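Local coordinates for alternansucrase (Leuconostoc mesenteroides, PDB 6HVG), which belongs to glycoside hydrolase family 70, with a catalytic-domain fold of the TIM-barrel clan and flanking cell-wall-binding-type repeats, and binds calcium, at residues Asn595-Leu600 and Gly635-Ala640. Residues are numbered along the deposited sequence; the frame is centred on the assembly and turned at random.
Sequences NWLHYL and GDYFKA
Y637 reaches across to helix 587-601 and overlaps L597 and H598, taking part in two of the three residue contacts between 595-600 and 635-640. Strand 617-620 of the parallel eight-stranded barrel sheet lies between the two helices in sequence, and L597 also touches W1156 on the adjacent strand 1151-1156, which places the pair against the (β/α)8-type barrel of the family 70 domain. The axes of segments 595-600 and 635-640 come within 11.3 Å and cross at -47°, a separation wide enough that long side chains, not backbones, make the contact.

With chi1 at 174°, Y637 trails its ring away from its own backbone N and toward the partner helix, carrying the phenol to H598. There Y637 OH and H598 ND1 lie 2.7 Å apart in a hydrogen bond. The two rings meet rim to rim with planes at 84°, neither over the other's face: ND1 comes up at the edge of the phenol ring, near its plane. Beside this polar end the contact is apolar. The side chains of L597 and Y637 run past one another in opposite senses, with L597 CD2 3.9 Å from Y637 CD2. The other leucine branch serves F638, whose ring swings back toward helix 587-601 (chi1 -82°).

L594 and M601 of helix 587-601 also touch Y637 and F638, respectively, while L1215 of helix 1212-1218 packs on H598. At F638 the leucine methyl meets the ring edge near its plane, with L597 CD1 4.3 Å from F638 CE1.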
ATOM      1  N   ASN A 595     -23.639   7.794  18.383  1.00 50.78           N
ATOM      2  CA  ASN A 595     -24.028   9.210  18.411  1.00 50.16           C
ATOM      3  C   ASN A 595     -23.857   9.823  17.028  1.00 48.89           C
ATOM      4  O   ASN A 595     -24.763  10.487  16.525  1.00 47.59           O
ATOM      5  CB  ASN A 595     -23.191   9.993  19.432  1.00 50.51           C
ATOM      6  CG  ASN A 595     -23.832  11.316  19.847  1.00 51.24           C
ATOM      7  OD1 ASN A 595     -24.825  11.328  20.581  1.00 53.89           O
ATOM      8  ND2 ASN A 595     -23.272  12.432  19.383  1.00 48.40           N
ATOM      9  N   TRP A 596     -22.701   9.555  16.414  1.00 46.88           N
ATOM     10  CA  TRP A 596     -22.402  10.027  15.069  1.00 45.48           C
ATOM     11  C   TRP A 596     -23.382   9.471  14.072  1.00 45.21           C
ATOM     12  O   TRP A 596     -23.852  10.188  13.186  1.00 50.39           O
ATOM     13  CB  TRP A 596     -20.993   9.618  14.685  1.00 45.10           C
ATOM     14  CG  TRP A 596     -20.450  10.248  13.428  1.00 43.74           C
ATOM     15  CD1 TRP A 596     -20.710  11.487  12.954  1.00 43.05           C
ATOM     16  CD2 TRP A 596     -19.492   9.676  12.546  1.00 41.22           C
ATOM     17  NE1 TRP A 596     -19.992  11.716  11.809  1.00 40.96           N
ATOM     18  CE2 TRP A 596     -19.236  10.611  11.543  1.00 40.88           C
ATOM     19  CE3 TRP A 596     -18.849   8.445  12.493  1.00 43.16           C
ATOM     20  CZ2 TRP A 596     -18.349  10.368  10.502  1.00 42.51           C
ATOM     21  CZ3 TRP A 596     -17.965   8.198  11.447  1.00 43.05           C
ATOM     22  CH2 TRP A 596     -17.714   9.162  10.482  1.00 41.27           C
ATOM     23  N   LEU A 597     -23.696   8.191  14.220  1.00 45.31           N
ATOM     24  CA  LEU A 597     -24.659   7.519  13.341  1.00 42.63           C
ATOM     25  C   LEU A 597     -26.031   8.131  13.455  1.00 42.21           C
ATOM     26  O   LEU A 597     -26.703   8.316  12.457  1.00 46.56           O
ATOM     27  CB  LEU A 597     -24.746   6.041  13.670  1.00 41.45           C
ATOM     28  CG  LEU A 597     -25.749   5.223  12.873  1.00 41.84           C
ATOM     29  CD1 LEU A 597     -25.440   5.262  11.380  1.00 40.99           C
ATOM     30  CD2 LEU A 597     -25.751   3.801  13.403  1.00 43.21           C
ATOM     31  N   HIS A 598     -26.458   8.441  14.666  1.00 44.75           N
ATOM     32  CA  HIS A 598     -27.738   9.112  14.865  1.00 46.95           C
ATOM     33  C   HIS A 598     -27.691  10.454  14.185  1.00 48.10           C
ATOM     34  O   HIS A 598     -28.628  10.826  13.477  1.00 56.09           O
ATOM     35  CB  HIS A 598     -28.016   9.293  16.345  1.00 48.41           C
ATOM     36  CG  HIS A 598     -29.304   9.990  16.642  1.00 48.58           C
ATOM     37  ND1 HIS A 598     -30.504   9.319  16.759  1.00 49.05           N
ATOM     38  CD2 HIS A 598     -29.567  11.289  16.907  1.00 48.98           C
ATOM     39  CE1 HIS A 598     -31.456  10.181  17.061  1.00 49.67           C
ATOM     40  NE2 HIS A 598     -30.913  11.383  17.160  1.00 50.93           N
ATOM     41  N   TYR A 599     -26.590  11.173  14.382  1.00 45.84           N
ATOM     42  CA  TYR A 599     -26.416  12.508  13.814  1.00 46.65           C
ATOM     43  C   TYR A 599     -26.563  12.504  12.294  1.00 48.68           C
ATOM     44  O   TYR A 599     -27.165  13.421  11.731  1.00 48.01           O
ATOM     45  CB  TYR A 599     -25.066  13.069  14.224  1.00 43.90           C
ATOM     46  CG  TYR A 599     -24.638  14.353  13.563  1.00 42.27           C
ATOM     47  CD1 TYR A 599     -25.025  15.572  14.065  1.00 44.43           C
ATOM     48  CD2 TYR A 599     -23.793  14.343  12.469  1.00 43.43           C
ATOM     49  CE1 TYR A 599     -24.579  16.755  13.500  1.00 45.96           C
ATOM     50  CE2 TYR A 599     -23.337  15.515  11.898  1.00 42.75           C
ATOM     51  CZ  TYR A 599     -23.731  16.715  12.419  1.00 44.71           C
ATOM     52  OH  TYR A 599     -23.301  17.900  11.855  1.00 48.12           O
ATOM     53  N   LEU A 600     -26.049  11.472  11.636  1.00 49.91           N
ATOM     54  CA  LEU A 600     -26.151  11.388  10.176  1.00 51.22           C
ATOM     55  C   LEU A 600     -27.570  11.040   9.737  1.00 52.50           C
ATOM     56  O   LEU A 600     -28.087  11.637   8.794  1.00 52.43           O
ATOM     57  CB  LEU A 600     -25.147  10.377   9.609  1.00 50.73           C
ATOM     58  CG  LEU A 600     -23.671  10.743   9.805  1.00 53.86           C
ATOM     59  CD1 LEU A 600     -22.779   9.539   9.620  1.00 49.95           C
ATOM     60  CD2 LEU A 600     -23.222  11.875   8.883  1.00 55.34           C
ATOM     61  N   GLY A 635     -26.937  -2.114  13.136  1.00 48.61           N
ATOM     62  CA  GLY A 635     -28.115  -2.901  12.816  1.00 50.18           C
ATOM     63  C   GLY A 635     -29.233  -2.710  13.823  1.00 54.20           C
ATOM     64  O   GLY A 635     -30.401  -2.453  13.453  1.00 56.21           O
ATOM     65  N   ASP A 636     -28.876  -2.845  15.099  1.00 53.38           N
ATOM     66  CA  ASP A 636     -29.837  -2.736  16.195  1.00 52.52           C
ATOM     67  C   ASP A 636     -30.463  -1.347  16.314  1.00 49.25           C
ATOM     68  O   ASP A 636     -31.622  -1.230  16.701  1.00 51.01           O
ATOM     69  CB  ASP A 636     -29.168  -3.156  17.511  1.00 51.41           C
ATOM     70  CG  ASP A 636     -28.813  -4.637  17.530  1.00 50.25           C
ATOM     71  OD1 ASP A 636     -29.086  -5.326  16.522  1.00 49.56           O
ATOM     72  OD2 ASP A 636     -28.264  -5.114  18.550  1.00 48.93           O
ATOM     73  N   TYR A 637     -29.689  -0.317  15.988  1.00 47.26           N
ATOM     74  CA  TYR A 637     -30.164   1.066  15.957  1.00 47.02           C
ATOM     75  C   TYR A 637     -31.267   1.219  14.921  1.00 48.66           C
ATOM     76  O   TYR A 637     -32.343   1.720  15.213  1.00 49.62           O
ATOM     77  CB  TYR A 637     -29.002   2.026  15.644  1.00 47.62           C
ATOM     78  CG  TYR A 637     -29.430   3.455  15.441  1.00 49.46           C
ATOM     79  CD1 TYR A 637     -29.690   4.296  16.532  1.00 50.74           C
ATOM     80  CD2 TYR A 637     -29.618   3.965  14.166  1.00 49.17           C
ATOM     81  CE1 TYR A 637     -30.113   5.600  16.341  1.00 49.07           C
ATOM     82  CE2 TYR A 637     -30.036   5.272  13.974  1.00 48.10           C
ATOM     83  CZ  TYR A 637     -30.283   6.071  15.067  1.00 47.81           C
ATOM     84  OH  TYR A 637     -30.693   7.352  14.883  1.00 52.75           O
ATOM     85  N   PHE A 638     -31.004   0.741  13.714  1.00 50.76           N
ATOM     86  CA  PHE A 638     -32.006   0.747  12.653  1.00 52.21           C
ATOM     87  C   PHE A 638     -33.257  -0.080  12.998  1.00 51.74           C
ATOM     88  O   PHE A 638     -34.372   0.293  12.617  1.00 50.29           O
ATOM     89  CB  PHE A 638     -31.410   0.244  11.341  1.00 52.08           C
ATOM     90  CG  PHE A 638     -30.646   1.292  10.576  1.00 50.95           C
ATOM     91  CD1 PHE A 638     -29.464   1.806  11.066  1.00 47.76           C
ATOM     92  CD2 PHE A 638     -31.081   1.712   9.337  1.00 53.38           C
ATOM     93  CE1 PHE A 638     -28.745   2.740  10.360  1.00 47.68           C
ATOM     94  CE2 PHE A 638     -30.374   2.673   8.633  1.00 54.09           C
ATOM     95  CZ  PHE A 638     -29.211   3.192   9.154  1.00 51.58           C
ATOM     96  N   LYS A 639     -33.078  -1.184  13.716  1.00 51.48           N
ATOM     97  CA  LYS A 639     -34.203  -1.993  14.164  1.00 52.90           C
ATOM     98  C   LYS A 639     -35.066  -1.195  15.135  1.00 55.52           C
ATOM     99  O   LYS A 639     -36.292  -1.132  14.977  1.00 64.15           O
ATOM    100  CB  LYS A 639     -33.723  -3.285  14.818  1.00 52.84           C
ATOM    101  CG  LYS A 639     -33.226  -4.339  13.845  1.00 54.55           C
ATOM    102  CD  LYS A 639     -32.434  -5.458  14.536  1.00 54.01           C
ATOM    103  CE  LYS A 639     -32.081  -6.555  13.538  1.00 54.61           C
ATOM    104  NZ  LYS A 639     -30.982  -7.457  13.954  1.00 52.16           N
ATOM    105  N   ALA A 640     -34.429  -0.578  16.124  1.00 51.69           N
ATOM    106  CA  ALA A 640     -35.135   0.155  17.153  1.00 50.25           C
ATOM    107  C   ALA A 640     -35.892   1.353  16.611  1.00 50.98           C
ATOM    108  O   ALA A 640     -37.052   1.556  16.972  1.00 54.79           O
ATOM    109  CB  ALA A 640     -34.153   0.605  18.225  1.00 51.62           C
TER